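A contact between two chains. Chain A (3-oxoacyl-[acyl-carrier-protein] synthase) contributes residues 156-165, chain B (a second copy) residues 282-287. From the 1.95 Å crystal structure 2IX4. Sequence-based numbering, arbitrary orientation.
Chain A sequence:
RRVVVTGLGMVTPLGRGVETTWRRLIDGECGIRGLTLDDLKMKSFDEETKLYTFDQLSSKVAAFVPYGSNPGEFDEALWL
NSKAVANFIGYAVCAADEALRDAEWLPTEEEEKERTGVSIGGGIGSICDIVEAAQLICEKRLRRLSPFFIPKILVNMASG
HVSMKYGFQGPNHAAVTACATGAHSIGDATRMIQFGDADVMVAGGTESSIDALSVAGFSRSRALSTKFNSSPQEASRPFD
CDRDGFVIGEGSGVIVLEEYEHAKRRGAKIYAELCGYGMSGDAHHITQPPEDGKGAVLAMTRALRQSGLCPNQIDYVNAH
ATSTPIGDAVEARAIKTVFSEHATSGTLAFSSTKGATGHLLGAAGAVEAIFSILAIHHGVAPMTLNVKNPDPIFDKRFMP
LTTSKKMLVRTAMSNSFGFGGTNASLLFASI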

# COMPACT_ATOMS: atom_id res chain seq x y z
N ASN A 156 0.05 -6.45 1.29
CA ASN A 156 0.07 -6.13 2.71
C ASN A 156 0.43 -7.32 3.59
O ASN A 156 0.61 -7.17 4.80
N MET A 157 0.53 -8.50 2.98
CA MET A 157 0.61 -9.75 3.74
C MET A 157 1.90 -9.99 4.52
O MET A 157 1.92 -10.81 5.44
N ALA A 158 2.98 -9.29 4.14
CA ALA A 158 4.23 -9.38 4.90
C ALA A 158 4.04 -8.90 6.34
O ALA A 158 4.50 -9.55 7.28
N SER A 159 3.34 -7.77 6.50
CA SER A 159 2.94 -7.26 7.81
C SER A 159 2.08 -8.26 8.58
O SER A 159 2.26 -8.44 9.79
N GLY A 160 1.14 -8.89 7.88
CA GLY A 160 0.26 -9.90 8.48
C GLY A 160 1.02 -11.08 9.05
O GLY A 160 0.78 -11.49 10.19
N HIS A 161 1.96 -11.61 8.27
CA HIS A 161 2.75 -12.78 8.68
C HIS A 161 3.73 -12.46 9.81
O HIS A 161 3.96 -13.30 10.68
N VAL A 162 4.31 -11.27 9.78
CA VAL A 162 5.22 -10.82 10.84
C VAL A 162 4.45 -10.64 12.16
O VAL A 162 4.86 -11.18 13.19
N SER A 163 3.34 -9.91 12.12
CA SER A 163 2.51 -9.68 13.31
C SER A 163 2.03 -10.99 13.93
O SER A 163 2.07 -11.15 15.15
N MET A 164 1.59 -11.92 13.08
CA MET A 164 1.15 -13.26 13.52
C MET A 164 2.26 -14.04 14.22
O MET A 164 2.02 -14.68 15.24
N LYS A 165 3.46 -14.01 13.65
CA LYS A 165 4.58 -14.80 14.17
C LYS A 165 4.95 -14.39 15.60
O LYS A 165 5.26 -15.24 16.43
N ASP B 282 -4.91 -8.59 14.51
CA ASP B 282 -5.43 -9.81 15.15
C ASP B 282 -4.29 -10.71 15.59
O ASP B 282 -4.38 -11.37 16.63
N ALA B 283 -3.23 -10.75 14.78
CA ALA B 283 -2.11 -11.67 14.98
C ALA B 283 -2.59 -13.12 15.20
O ALA B 283 -2.16 -13.80 16.14
N HIS B 284 -3.48 -13.58 14.32
CA HIS B 284 -4.17 -14.85 14.53
C HIS B 284 -4.13 -15.80 13.33
O HIS B 284 -3.64 -16.92 13.43
N HIS B 285 -4.66 -15.33 12.20
CA HIS B 285 -4.86 -16.17 11.02
C HIS B 285 -4.87 -15.28 9.78
O HIS B 285 -5.27 -14.12 9.85
N ILE B 286 -4.42 -15.84 8.66
CA ILE B 286 -4.27 -15.07 7.43
C ILE B 286 -5.59 -14.51 6.87
O ILE B 286 -5.58 -13.48 6.20
N THR B 287 -6.70 -15.18 7.17
CA THR B 287 -8.02 -14.80 6.63
C THR B 287 -9.15 -14.74 7.66
O THR B 287 -10.12 -14.00 7.48

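One side of a chain A helix packs against an irregular segment of chain B, burying 321 Å² in all; no direct hydrogen bond crosses, so apolar packing and two waters join the stretches. A:Asn156 is too far away to take part. A:Met157 points its CA-to-CB bond toward chain B and, with all three chi angles in m, brings CE within 3.9 Å of B:Ile286 CB, an apolar contact. A:Ala158 and A:Ser159 are out of reach, and A:Gly160 has no side chain to offer. The CA-to-CB bond of A:His161 (chi1 m) points away from the partner, but its ring comes nearer: CE1 lies 3.8 Å from B:Ile286 CG2, which meets the ring obliquely. B:Ile286 (chi1 p, chi2 t) thus touches both A:Met157 and A:His161, and A:Met164 as well. A:Val162 takes no part. A:Ser163, rotamer p, has its CA-to-CB bond toward chain B, its OG close to the helix carbonyls behind it, 3.0 Å from A:Ser159 O and 2.8 Å from A:Gly160 O. A:Ser163 OG accepts from water 1 at 2.9 Å, and that water accepts from B:Ala283 N at 2.8 Å, linking side chain to backbone. The methyl B:Ala283 CB rests 3.4 Å from A:Ser163 O. A:Met164 gives the most area on its side, 91 Å². The CA-to-CB bond of A:Met164 runs sideways, yet the m, t, p chain reaches along the chain B backbone: CG is 3.8 Å from B:Ala283 C, CE 3.5 Å from B:His284 O, and SD 3.7 Å from B:His285 C and 4.0 Å from B:Ile286 CG2. The CA-to-CB bonds of B:His284 and B:His285 point away, leaving mainly their backbone to meet A:Met164. Water 2 donates to A:Met164 O (2.8 Å) and B:Ala283 O (2.7 Å), bridging two carbonyls that cannot bond each other. The CA-to-CB bond of A:Lys165 points away; its side chain runs t, t, t, then p, and is exposed.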

# COMPACT_ATOMS: atom_id res chain seq x y z
CB ASN A 156 -1.28 -5.56 3.16
CG ASN A 156 -2.41 -6.57 3.06
OD1 ASN A 156 -2.72 -7.06 1.99
ND2 ASN A 156 -3.03 -6.87 4.20
CB MET A 157 0.24 -10.95 2.86
CG MET A 157 -1.26 -11.02 2.54
SD MET A 157 -2.36 -11.03 3.97
CE MET A 157 -1.98 -12.62 4.70
CB ALA A 158 5.35 -8.62 4.20
CB SER A 159 2.17 -5.95 7.68
OG SER A 159 3.00 -4.92 7.19
CB HIS A 161 3.48 -13.39 7.49
CG HIS A 161 2.58 -14.15 6.57
ND1 HIS A 161 2.48 -15.52 6.60
CD2 HIS A 161 1.73 -13.73 5.59
CE1 HIS A 161 1.62 -15.92 5.68
NE2 HIS A 161 1.15 -14.85 5.06
CB VAL A 162 6.00 -9.53 10.44
CG1 VAL A 162 6.80 -8.97 11.62
CG2 VAL A 162 6.93 -9.81 9.27
CB SER A 163 1.32 -8.79 12.99
OG SER A 163 0.50 -9.38 11.99
CB MET A 164 0.65 -14.07 12.33
CG MET A 164 -0.79 -13.82 11.92
SD MET A 164 -1.25 -14.78 10.45
CE MET A 164 -1.06 -16.46 11.05
CB LYS A 165 5.80 -14.70 13.24
CG LYS A 165 6.98 -15.59 13.65
CD LYS A 165 8.10 -15.56 12.62
CE LYS A 165 9.37 -16.24 13.13
NZ LYS A 165 9.17 -17.70 13.40
CB ASP B 282 -6.32 -10.61 14.18
CG ASP B 282 -7.64 -9.92 13.86
OD1 ASP B 282 -8.07 -9.02 14.62
OD2 ASP B 282 -8.26 -10.31 12.85
CB ALA B 283 -1.22 -11.20 16.13
CB HIS B 284 -5.62 -14.60 14.98
CG HIS B 284 -6.38 -15.86 15.29
ND1 HIS B 284 -7.44 -16.30 14.52
CD2 HIS B 284 -6.23 -16.77 16.28
CE1 HIS B 284 -7.90 -17.43 15.03
NE2 HIS B 284 -7.19 -17.73 16.10
CB HIS B 285 -6.18 -16.94 11.16
CG HIS B 285 -6.39 -18.00 10.12
ND1 HIS B 285 -6.94 -17.74 8.88
CD2 HIS B 285 -6.13 -19.33 10.14
CE1 HIS B 285 -7.01 -18.86 8.19
NE2 HIS B 285 -6.52 -19.84 8.93
CB ILE B 286 -3.51 -15.87 6.33
CG1 ILE B 286 -4.23 -17.18 5.99
CG2 ILE B 286 -2.06 -16.13 6.76
CD1 ILE B 286 -3.77 -17.84 4.69
CB THR B 287 -8.45 -15.73 5.46
OG1 THR B 287 -8.43 -17.09 5.89
CG2 THR B 287 -7.53 -15.57 4.25
O HOH W 1 -2.41 -9.34 12.45
O HOH W 2 0.18 -14.51 17.35